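Local coordinates for protein diphosphomevalonate decarboxylase, putative (Trypanosoma brucei, PDB 2HKE) that probably catalyses the ATP-dependent decarboxylation of (R)-5-diphosphomevalonate to isopentenyl diphosphate, an isoprenoid and sterol precursor made by the mevalonate pathway, at residues E309-A312 and M313-H317; F318-F322 and E323-F327; E331-E334 and K335-V339. The protein carries 1 engineered substitution. All coordinates share one frame; numbering follows the deposited sequence.

Interaction 1: E309-A312 and M313-H317; sequences EAVA and MLMEH
The E316 carboxylate reaches the carbonyl of A312 through a water that donates to both, at 2.8 Å from A312 O and 3.1 Å from E316 OE2. A bend at chi2 (-74°) follows a CG set beside the backbone N, and E316 CG passes close to the same carbonyl. The H317 ring meets the helix by its edge: ND1 donates to M313 O at 2.9 Å, with that oxygen only 1° out of the ring plane. Its other nitrogen, NE2, is hydrogen-bonded to L348 N, so polar bonds at both nitrogens fix the ring's rotation. The i to i+4 backbone hydrogen bonds of an alpha-helix include M313 N to E309 O at 2.8 Å and L314 N to A310 O at 2.9 Å, whereas E316 N to A312 O stretches to 3.3 Å and bends to 139°; A312 O thus takes a long amide bond as well as the water. The apolar pair is loose, V311 CG1 lying 4.5 Å from M315 CG. Both segments lie on helix 307-317. M313, L314 and H317 pack against helix 267-283, where E309 OE1 has a hydrogen bond to Y279 OH and a salt bridge to K283 NZ; V311 and M315 touch F325 of strand 325-327.

Interaction 2: F318-F322 and E323-F327; sequences FPTPF and EKFFF
F322 to K324 form a short 3-10 turn, closed by two successive hydrogen bonds that each span three residues: K324 N to P321 O (2.9 Å) and F325 N to F322 O (2.9 Å). F322 and E323 keep helical backbone angles, and at F325 psi swings to 132°, opening the chain into a strand. F322 and F325 form a T-shaped stack with centroids 4.9 Å apart and planes at 66°. The F322 edge points at the face of F325, its CD1 standing 3.7 Å above the middle of that ring. The turn delivers the chain from helix 307-317 into strand 325-327, an outermost strand of the five-stranded mixed sheet, paired in parallel with strand 358-363. There F325 packs on L359 of the paired strand. The bend of E323 at chi2 (73°) brings OE1 back toward P321 CB, and a water accepts from F322 N while donating to E323 OE1 at 3.1 Å. The T320 and K324 side chains cross at about a right angle, CG2 of T320 touching CB of K324 at 3.8 Å. T320 OG1 donates to F318 O (2.7 Å) and also bonds F356 N, while K324 NZ is held by E357 O.

Interaction 3: E331-E334 and K335-V339; sequences ELLE and KVKVV
L333 and K337, one helical turn apart, share both a backbone bond and a side-chain contact. The backbone bonds come first: K335 N donates to E331 O at 3.1 Å, V336 N to L332 O at 3.0 Å, and K337 N to L333 O at 3.2 Å. K337 N also makes a weak second bond to E334 O, bent to 124°, so this amide is shared between two carbonyls. The next two amides bond three residues back, V338 N to K335 O and V339 N to V336 O.

Van der Waals contacts form the second group. The K337 chain, extended beyond CG, runs obliquely past L333, with K337 CE 4.1 Å from L333 CG. E334 has CG anti to its amide (chi1 -170°) and then bends at chi2, which turns the carboxylate forward, over the next turn of the helix, toward K337 and V338. The E334 side chain crosses those of K337 and V338 at about a right angle, OE2 lying 3.6 Å from K337 CB and 4.0 Å from V338 CG1. E334 and V338 also touch a crystal neighbour, so their poses may partly reflect the lattice.

Charge makes up the third group. E334 OE1 and K337 NZ are 4.6 Å apart, beyond direct contact, and the lysine has a cation-pi contact with F322.

L332, L333 and V336 face helix 307-317 or strand 325-327 within the beta-alpha-beta unit that continues to strand 358-363. The chemistry therefore implies an amphipathic helix, held internally by its backbone, whose exposed ionic neighbours probably add only a modest attraction.

The three contacts follow one another along the chain and meet at F325, a buried ring. M315 SD lies 3.7 Å from F325 CZ, and F325 CD2 is 3.5 Å from L333 CD1. Helices 307-317 and 330-338 also touch directly, through V311 CG1 and V336 CG1 at 3.7 Å. Interaction 1 is the most buried, none of its touching residues being exposed; interactions 2 and 3 are mainly surface, with two buried residues each. Chemistry follows place: backbone ladders dominate both helices, supplemented by an imidazole bond in 309-317, while 331-339 carries acidic and basic side chains on its exposed side and L332 and V336 on its buried side; 318-327 relies on a turn and an aromatic stack.

Interaction 1: E309-A312 and M313-H317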
ATOM      1  N   GLU A 309       2.431  -7.064  23.519  1.00 20.66           N
ATOM      2  CA  GLU A 309       1.812  -6.139  24.472  1.00 21.60           C
ATOM      3  C   GLU A 309       0.930  -5.174  23.739  1.00 20.92           C
ATOM      4  O   GLU A 309      -0.177  -4.872  24.207  1.00 21.88           O
ATOM      5  CB  GLU A 309       2.824  -5.337  25.281  1.00 22.35           C
ATOM      6  CG  GLU A 309       2.192  -4.540  26.441  1.00 22.29           C
ATOM      7  CD  GLU A 309       3.200  -3.777  27.243  1.00 26.67           C
ATOM      8  OE1 GLU A 309       3.579  -2.651  26.812  1.00 30.96           O
ATOM      9  OE2 GLU A 309       3.634  -4.322  28.289  1.00 28.23           O
ATOM     10  N   ALA A 310       1.430  -4.653  22.621  1.00 20.16           N
ATOM     11  CA  ALA A 310       0.651  -3.689  21.832  1.00 20.24           C
ATOM     12  C   ALA A 310      -0.703  -4.273  21.408  1.00 19.15           C
ATOM     13  O   ALA A 310      -1.738  -3.623  21.540  1.00 18.55           O
ATOM     14  CB  ALA A 310       1.516  -3.163  20.606  1.00 18.47           C
ATOM     15  N   VAL A 311      -0.703  -5.500  20.906  1.00 18.48           N
ATOM     16  CA  VAL A 311      -1.900  -6.146  20.453  1.00 18.58           C
ATOM     17  C   VAL A 311      -2.829  -6.461  21.646  1.00 20.08           C
ATOM     18  O   VAL A 311      -4.050  -6.231  21.550  1.00 20.08           O
ATOM     19  CB  VAL A 311      -1.598  -7.374  19.611  1.00 18.35           C
ATOM     20  CG1 VAL A 311      -2.897  -8.131  19.286  1.00 19.70           C
ATOM     21  CG2 VAL A 311      -0.822  -6.987  18.351  1.00 18.58           C
ATOM     22  N   ALA A 312      -2.255  -6.892  22.770  1.00 19.98           N
ATOM     23  CA  ALA A 312      -3.041  -7.086  24.010  1.00 20.32           C
ATOM     24  C   ALA A 312      -3.741  -5.786  24.428  1.00 20.04           C
ATOM     25  O   ALA A 312      -4.926  -5.795  24.830  1.00 20.31           O
ATOM     26  CB  ALA A 312      -2.149  -7.589  25.180  1.00 20.96           C
ATOM     27  N   MET A 313      -3.004  -4.690  24.352  1.00 20.12           N
ATOM     28  CA  MET A 313      -3.537  -3.355  24.696  1.00 20.39           C
ATOM     29  C   MET A 313      -4.669  -3.019  23.770  1.00 20.52           C
ATOM     30  O   MET A 313      -5.745  -2.603  24.215  1.00 20.04           O
ATOM     31  CB  MET A 313      -2.409  -2.321  24.626  1.00 20.01           C
ATOM     32  CG  MET A 313      -2.824  -0.911  24.919  1.00 21.56           C
ATOM     33  SD  MET A 313      -3.456  -0.035  23.462  1.00 21.37           S
ATOM     34  CE  MET A 313      -2.059  -0.015  22.277  1.00 20.87           C
ATOM     35  N   LEU A 314      -4.479  -3.206  22.455  1.00 19.04           N
ATOM     36  CA  LEU A 314      -5.594  -2.985  21.507  1.00 20.08           C
ATOM     37  C   LEU A 314      -6.869  -3.766  21.841  1.00 20.21           C
ATOM     38  O   LEU A 314      -7.961  -3.237  21.694  1.00 20.78           O
ATOM     39  CB  LEU A 314      -5.188  -3.306  20.059  1.00 19.11           C
ATOM     40  CG  LEU A 314      -4.073  -2.430  19.458  1.00 20.46           C
ATOM     41  CD1 LEU A 314      -3.744  -2.845  18.008  1.00 20.58           C
ATOM     42  CD2 LEU A 314      -4.417  -0.920  19.567  1.00 20.34           C
ATOM     43  N   MET A 315      -6.725  -5.038  22.230  1.00 21.70           N
ATOM     44  CA  MET A 315      -7.881  -5.927  22.504  1.00 21.29           C
ATOM     45  C   MET A 315      -8.684  -5.533  23.722  1.00 22.22           C
ATOM     46  O   MET A 315      -9.839  -5.926  23.851  1.00 21.54           O
ATOM     47  CB  MET A 315      -7.414  -7.345  22.659  1.00 21.13           C
ATOM     48  CG  MET A 315      -6.864  -7.961  21.360  1.00 21.76           C
ATOM     49  SD  MET A 315      -7.971  -7.964  19.970  1.00 23.72           S
ATOM     50  CE  MET A 315      -7.619  -6.439  19.079  1.00 20.97           C
ATOM     51  N   GLU A 316      -8.063  -4.806  24.627  1.00 21.62           N
ATOM     52  CA  GLU A 316      -8.779  -4.266  25.755  1.00 23.37           C
ATOM     53  C   GLU A 316      -9.774  -3.196  25.324  1.00 23.62           C
ATOM     54  O   GLU A 316     -10.758  -2.979  25.976  1.00 25.97           O
ATOM     55  CB  GLU A 316      -7.782  -3.744  26.748  1.00 24.70           C
ATOM     56  CG  GLU A 316      -7.064  -4.870  27.353  1.00 27.75           C
ATOM     57  CD  GLU A 316      -7.895  -5.657  28.373  1.00 35.78           C
ATOM     58  OE1 GLU A 316      -8.821  -5.073  28.996  1.00 35.38           O
ATOM     59  OE2 GLU A 316      -7.572  -6.849  28.548  1.00 37.54           O
ATOM     60  N   HIS A 317      -9.485  -2.522  24.219  1.00 21.98           N
ATOM     61  CA  HIS A 317     -10.282  -1.385  23.770  1.00 21.62           C
ATOM     62  C   HIS A 317     -11.113  -1.744  22.566  1.00 20.98           C
ATOM     63  O   HIS A 317     -12.209  -1.187  22.344  1.00 21.58           O
ATOM     64  CB  HIS A 317      -9.327  -0.222  23.430  1.00 21.09           C
ATOM     65  CG  HIS A 317      -8.523   0.250  24.601  1.00 19.74           C
ATOM     66  ND1 HIS A 317      -7.367  -0.360  25.011  1.00 20.10           N
ATOM     67  CD2 HIS A 317      -8.725   1.268  25.455  1.00 21.73           C
ATOM     68  CE1 HIS A 317      -6.885   0.262  26.066  1.00 22.93           C
ATOM     69  NE2 HIS A 317      -7.706   1.247  26.365  1.00 22.63           N
TER
HETATM   70  O   HOH W   1      -6.043  -7.987  26.101  1.00 25.09           O

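Interaction 2: F318-F322 and E323-F327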
ATOM      1  N   PHE A 318     -10.575  -2.610  21.729  1.00 20.86           N
ATOM      2  CA  PHE A 318     -11.279  -3.105  20.527  1.00 20.42           C
ATOM      3  C   PHE A 318     -11.260  -4.636  20.522  1.00 20.99           C
ATOM      4  O   PHE A 318     -10.562  -5.247  19.731  1.00 20.68           O
ATOM      5  CB  PHE A 318     -10.611  -2.578  19.264  1.00 21.31           C
ATOM      6  CG  PHE A 318     -10.727  -1.101  19.072  1.00 20.59           C
ATOM      7  CD1 PHE A 318      -9.762  -0.247  19.559  1.00 22.32           C
ATOM      8  CD2 PHE A 318     -11.817  -0.570  18.402  1.00 24.37           C
ATOM      9  CE1 PHE A 318      -9.894   1.140  19.383  1.00 23.96           C
ATOM     10  CE2 PHE A 318     -11.943   0.800  18.200  1.00 25.40           C
ATOM     11  CZ  PHE A 318     -10.970   1.648  18.694  1.00 23.09           C
ATOM     12  N   PRO A 319     -12.041  -5.279  21.422  1.00 21.65           N
ATOM     13  CA  PRO A 319     -11.955  -6.720  21.591  1.00 22.41           C
ATOM     14  C   PRO A 319     -12.370  -7.409  20.337  1.00 22.70           C
ATOM     15  O   PRO A 319     -13.503  -7.236  19.860  1.00 23.49           O
ATOM     16  CB  PRO A 319     -12.933  -7.003  22.745  1.00 23.21           C
ATOM     17  CG  PRO A 319     -13.155  -5.669  23.370  1.00 23.75           C
ATOM     18  CD  PRO A 319     -13.027  -4.672  22.334  1.00 21.57           C
ATOM     19  N   THR A 320     -11.445  -8.184  19.794  1.00 23.25           N
ATOM     20  CA  THR A 320     -11.595  -8.798  18.502  1.00 23.40           C
ATOM     21  C   THR A 320     -11.292 -10.303  18.615  1.00 23.94           C
ATOM     22  O   THR A 320     -10.225 -10.695  19.093  1.00 23.06           O
ATOM     23  CB  THR A 320     -10.622  -8.192  17.488  1.00 23.37           C
ATOM     24  OG1 THR A 320     -10.788  -6.755  17.464  1.00 22.38           O
ATOM     25  CG2 THR A 320     -10.825  -8.833  16.073  1.00 22.02           C
ATOM     26  N   PRO A 321     -12.206 -11.136  18.129  1.00 25.32           N
ATOM     27  CA  PRO A 321     -11.955 -12.587  18.235  1.00 26.07           C
ATOM     28  C   PRO A 321     -10.735 -13.039  17.410  1.00 26.72           C
ATOM     29  O   PRO A 321     -10.458 -12.469  16.341  1.00 25.56           O
ATOM     30  CB  PRO A 321     -13.249 -13.228  17.726  1.00 26.77           C
ATOM     31  CG  PRO A 321     -14.059 -12.159  17.108  1.00 27.41           C
ATOM     32  CD  PRO A 321     -13.475 -10.808  17.468  1.00 26.17           C
ATOM     33  N   PHE A 322     -10.041 -14.083  17.867  1.00 27.04           N
ATOM     34  CA  PHE A 322      -8.810 -14.529  17.169  1.00 27.35           C
ATOM     35  C   PHE A 322      -9.081 -15.054  15.788  1.00 27.70           C
ATOM     36  O   PHE A 322      -8.204 -15.011  14.901  1.00 26.45           O
ATOM     37  CB  PHE A 322      -8.029 -15.555  17.978  1.00 28.33           C
ATOM     38  CG  PHE A 322      -7.411 -14.987  19.192  1.00 30.19           C
ATOM     39  CD1 PHE A 322      -6.433 -14.041  19.094  1.00 30.46           C
ATOM     40  CD2 PHE A 322      -7.805 -15.402  20.460  1.00 32.14           C
ATOM     41  CE1 PHE A 322      -5.843 -13.497  20.229  1.00 34.50           C
ATOM     42  CE2 PHE A 322      -7.220 -14.865  21.585  1.00 30.54           C
ATOM     43  CZ  PHE A 322      -6.244 -13.911  21.466  1.00 31.84           C
ATOM     44  N   GLU A 323     -10.301 -15.518  15.579  1.00 27.30           N
ATOM     45  CA  GLU A 323     -10.741 -15.911  14.253  1.00 27.92           C
ATOM     46  C   GLU A 323     -10.583 -14.785  13.203  1.00 26.51           C
ATOM     47  O   GLU A 323     -10.544 -15.052  12.006  1.00 27.48           O
ATOM     48  CB  GLU A 323     -12.190 -16.339  14.326  1.00 30.01           C
ATOM     49  CG  GLU A 323     -12.426 -17.673  15.101  1.00 34.99           C
ATOM     50  CD  GLU A 323     -12.286 -17.604  16.642  1.00 42.19           C
ATOM     51  OE1 GLU A 323     -12.254 -16.509  17.252  1.00 40.51           O
ATOM     52  OE2 GLU A 323     -12.186 -18.703  17.249  1.00 48.54           O
ATOM     53  N   LYS A 324     -10.535 -13.536  13.660  1.00 25.22           N
ATOM     54  CA  LYS A 324     -10.418 -12.369  12.773  1.00 24.93           C
ATOM     55  C   LYS A 324      -8.969 -11.805  12.723  1.00 23.61           C
ATOM     56  O   LYS A 324      -8.737 -10.743  12.134  1.00 22.60           O
ATOM     57  CB  LYS A 324     -11.375 -11.260  13.204  1.00 26.53           C
ATOM     58  CG  LYS A 324     -12.883 -11.552  13.030  1.00 29.61           C
ATOM     59  CD  LYS A 324     -13.269 -11.657  11.555  1.00 34.40           C
ATOM     60  CE  LYS A 324     -14.735 -11.229  11.251  1.00 36.63           C
ATOM     61  NZ  LYS A 324     -14.905  -9.734  10.883  1.00 39.46           N
ATOM     62  N   PHE A 325      -8.059 -12.507  13.360  1.00 21.97           N
ATOM     63  CA  PHE A 325      -6.620 -12.237  13.262  1.00 22.47           C
ATOM     64  C   PHE A 325      -6.059 -12.982  12.064  1.00 23.55           C
ATOM     65  O   PHE A 325      -6.294 -14.190  11.909  1.00 24.65           O
ATOM     66  CB  PHE A 325      -5.892 -12.755  14.481  1.00 21.61           C
ATOM     67  CG  PHE A 325      -5.929 -11.891  15.673  1.00 20.87           C
ATOM     68  CD1 PHE A 325      -7.098 -11.289  16.081  1.00 22.56           C
ATOM     69  CD2 PHE A 325      -4.816 -11.746  16.456  1.00 21.09           C
ATOM     70  CE1 PHE A 325      -7.153 -10.566  17.202  1.00 23.75           C
ATOM     71  CE2 PHE A 325      -4.851 -10.990  17.591  1.00 22.54           C
ATOM     72  CZ  PHE A 325      -6.032 -10.384  17.955  1.00 23.26           C
ATOM     73  N   PHE A 326      -5.285 -12.294  11.238  1.00 23.01           N
ATOM     74  CA  PHE A 326      -4.624 -12.900  10.118  1.00 22.98           C
ATOM     75  C   PHE A 326      -3.130 -12.590  10.237  1.00 22.70           C
ATOM     76  O   PHE A 326      -2.672 -11.558   9.767  1.00 23.53           O
ATOM     77  CB  PHE A 326      -5.230 -12.375   8.831  1.00 23.83           C
ATOM     78  CG  PHE A 326      -6.611 -12.852   8.607  1.00 25.90           C
ATOM     79  CD1 PHE A 326      -7.678 -12.141   9.086  1.00 24.54           C
ATOM     80  CD2 PHE A 326      -6.858 -14.064   7.986  1.00 29.16           C
ATOM     81  CE1 PHE A 326      -8.998 -12.630   8.907  1.00 26.73           C
ATOM     82  CE2 PHE A 326      -8.195 -14.545   7.820  1.00 27.78           C
ATOM     83  CZ  PHE A 326      -9.223 -13.832   8.278  1.00 27.69           C
ATOM     84  N   PHE A 327      -2.398 -13.444  10.931  1.00 22.56           N
ATOM     85  CA  PHE A 327      -1.002 -13.194  11.228  1.00 23.64           C
ATOM     86  C   PHE A 327      -0.118 -14.022  10.294  1.00 25.13           C
ATOM     87  O   PHE A 327      -0.272 -15.216  10.224  1.00 26.88           O
ATOM     88  CB  PHE A 327      -0.676 -13.554  12.678  1.00 22.05           C
ATOM     89  CG  PHE A 327      -0.883 -12.413  13.682  1.00 22.44           C
ATOM     90  CD1 PHE A 327      -2.016 -11.633  13.630  1.00 21.70           C
ATOM     91  CD2 PHE A 327       0.069 -12.147  14.649  1.00 20.61           C
ATOM     92  CE1 PHE A 327      -2.194 -10.611  14.543  1.00 22.46           C
ATOM     93  CE2 PHE A 327      -0.126 -11.154  15.586  1.00 20.66           C
ATOM     94  CZ  PHE A 327      -1.243 -10.397  15.524  1.00 20.81           C
TER
HETATM   95  O   HOH W   2     -11.292 -15.509  20.032  1.00 38.32           O

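Interaction 3: E331-E334 and K335-V339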
ATOM      1  N   GLU A 331       4.009 -17.942  15.412  1.00 30.71           N
ATOM      2  CA  GLU A 331       4.633 -17.939  16.704  1.00 31.42           C
ATOM      3  C   GLU A 331       4.342 -16.621  17.430  1.00 31.61           C
ATOM      4  O   GLU A 331       4.176 -16.577  18.654  1.00 30.07           O
ATOM      5  CB  GLU A 331       6.137 -18.132  16.539  1.00 33.90           C
ATOM      6  CG  GLU A 331       6.546 -19.406  15.835  1.00 39.11           C
ATOM      7  CD  GLU A 331       5.852 -20.647  16.351  1.00 45.91           C
ATOM      8  OE1 GLU A 331       6.001 -20.960  17.573  1.00 51.98           O
ATOM      9  OE2 GLU A 331       5.153 -21.315  15.527  1.00 50.16           O
ATOM     10  N   LEU A 332       4.296 -15.534  16.672  1.00 29.95           N
ATOM     11  CA  LEU A 332       4.061 -14.256  17.252  1.00 28.68           C
ATOM     12  C   LEU A 332       2.607 -14.187  17.760  1.00 27.09           C
ATOM     13  O   LEU A 332       2.306 -13.639  18.817  1.00 26.73           O
ATOM     14  CB  LEU A 332       4.353 -13.201  16.175  1.00 28.29           C
ATOM     15  CG  LEU A 332       4.469 -11.803  16.655  1.00 28.20           C
ATOM     16  CD1 LEU A 332       5.443 -11.640  17.876  1.00 27.27           C
ATOM     17  CD2 LEU A 332       4.843 -10.895  15.411  1.00 27.91           C
ATOM     18  N   LEU A 333       1.697 -14.746  16.995  1.00 26.25           N
ATOM     19  CA  LEU A 333       0.317 -14.854  17.416  1.00 27.20           C
ATOM     20  C   LEU A 333       0.169 -15.638  18.740  1.00 27.05           C
ATOM     21  O   LEU A 333      -0.607 -15.282  19.651  1.00 25.86           O
ATOM     22  CB  LEU A 333      -0.511 -15.499  16.301  1.00 27.93           C
ATOM     23  CG  LEU A 333      -1.973 -15.722  16.703  1.00 27.75           C
ATOM     24  CD1 LEU A 333      -2.667 -14.397  17.096  1.00 28.97           C
ATOM     25  CD2 LEU A 333      -2.705 -16.423  15.595  1.00 29.15           C
ATOM     26  N   GLU A 334       0.912 -16.726  18.853  1.00 28.60           N
ATOM     27  CA  GLU A 334       0.846 -17.497  20.063  1.00 28.39           C
ATOM     28  C   GLU A 334       1.354 -16.678  21.251  1.00 27.67           C
ATOM     29  O   GLU A 334       0.824 -16.777  22.342  1.00 26.88           O
ATOM     30  CB  GLU A 334       1.621 -18.787  19.924  1.00 30.13           C
ATOM     31  CG  GLU A 334       1.332 -19.715  21.136  1.00 33.42           C
ATOM     32  CD  GLU A 334      -0.180 -19.852  21.429  1.00 39.88           C
ATOM     33  OE1 GLU A 334      -0.917 -20.321  20.519  1.00 41.17           O
ATOM     34  OE2 GLU A 334      -0.607 -19.451  22.540  1.00 41.60           O
ATOM     35  N   LYS A 335       2.350 -15.827  21.017  1.00 26.39           N
ATOM     36  CA  LYS A 335       2.828 -14.933  22.065  1.00 26.66           C
ATOM     37  C   LYS A 335       1.772 -13.897  22.487  1.00 25.55           C
ATOM     38  O   LYS A 335       1.676 -13.570  23.642  1.00 24.16           O
ATOM     39  CB  LYS A 335       4.114 -14.251  21.652  1.00 26.14           C
ATOM     40  CG  LYS A 335       5.303 -15.177  21.716  1.00 28.50           C
ATOM     41  CD  LYS A 335       6.581 -14.449  21.337  1.00 30.62           C
ATOM     42  CE  LYS A 335       7.754 -14.827  22.244  1.00 35.63           C
ATOM     43  NZ  LYS A 335       9.103 -14.525  21.574  1.00 34.96           N
ATOM     44  N   VAL A 336       0.995 -13.372  21.553  1.00 25.21           N
ATOM     45  CA  VAL A 336      -0.102 -12.464  21.910  1.00 26.15           C
ATOM     46  C   VAL A 336      -1.053 -13.143  22.907  1.00 26.30           C
ATOM     47  O   VAL A 336      -1.499 -12.558  23.883  1.00 26.10           O
ATOM     48  CB  VAL A 336      -0.922 -12.021  20.648  1.00 26.18           C
ATOM     49  CG1 VAL A 336      -2.155 -11.252  21.089  1.00 26.50           C
ATOM     50  CG2 VAL A 336      -0.068 -11.154  19.723  1.00 27.52           C
ATOM     51  N   LYS A 337      -1.319 -14.419  22.673  1.00 26.57           N
ATOM     52  CA  LYS A 337      -2.312 -15.135  23.465  1.00 27.03           C
ATOM     53  C   LYS A 337      -1.929 -15.331  24.914  1.00 27.71           C
ATOM     54  O   LYS A 337      -2.791 -15.561  25.728  1.00 29.54           O
ATOM     55  CB  LYS A 337      -2.625 -16.486  22.814  1.00 27.36           C
ATOM     56  CG  LYS A 337      -3.268 -16.303  21.461  1.00 29.07           C
ATOM     57  CD  LYS A 337      -3.899 -17.589  20.902  1.00 29.70           C
ATOM     58  CE  LYS A 337      -4.435 -17.337  19.539  1.00 31.56           C
ATOM     59  NZ  LYS A 337      -4.905 -18.583  18.929  1.00 35.06           N
ATOM     60  N   VAL A 338      -0.643 -15.287  25.242  1.00 26.07           N
ATOM     61  CA  VAL A 338      -0.236 -15.495  26.622  1.00 26.79           C
ATOM     62  C   VAL A 338       0.089 -14.204  27.373  1.00 26.04           C
ATOM     63  O   VAL A 338       0.439 -14.257  28.555  1.00 27.25           O
ATOM     64  CB  VAL A 338       0.941 -16.475  26.704  1.00 26.64           C
ATOM     65  CG1 VAL A 338       0.582 -17.773  25.951  1.00 27.94           C
ATOM     66  CG2 VAL A 338       2.240 -15.851  26.186  1.00 29.46           C
ATOM     67  N   VAL A 339      -0.002 -13.039  26.711  1.00 25.04           N
ATOM     68  CA  VAL A 339       0.292 -11.790  27.404  1.00 24.94           C
ATOM     69  C   VAL A 339      -0.655 -11.580  28.576  1.00 25.66           C
ATOM     70  O   VAL A 339      -1.869 -11.741  28.437  1.00 25.17           O
ATOM     71  CB  VAL A 339       0.183 -10.560  26.458  1.00 24.70           C
ATOM     72  CG1 VAL A 339       0.317  -9.202  27.223  1.00 23.62           C
ATOM     73  CG2 VAL A 339       1.222 -10.671  25.397  1.00 24.79           C
TER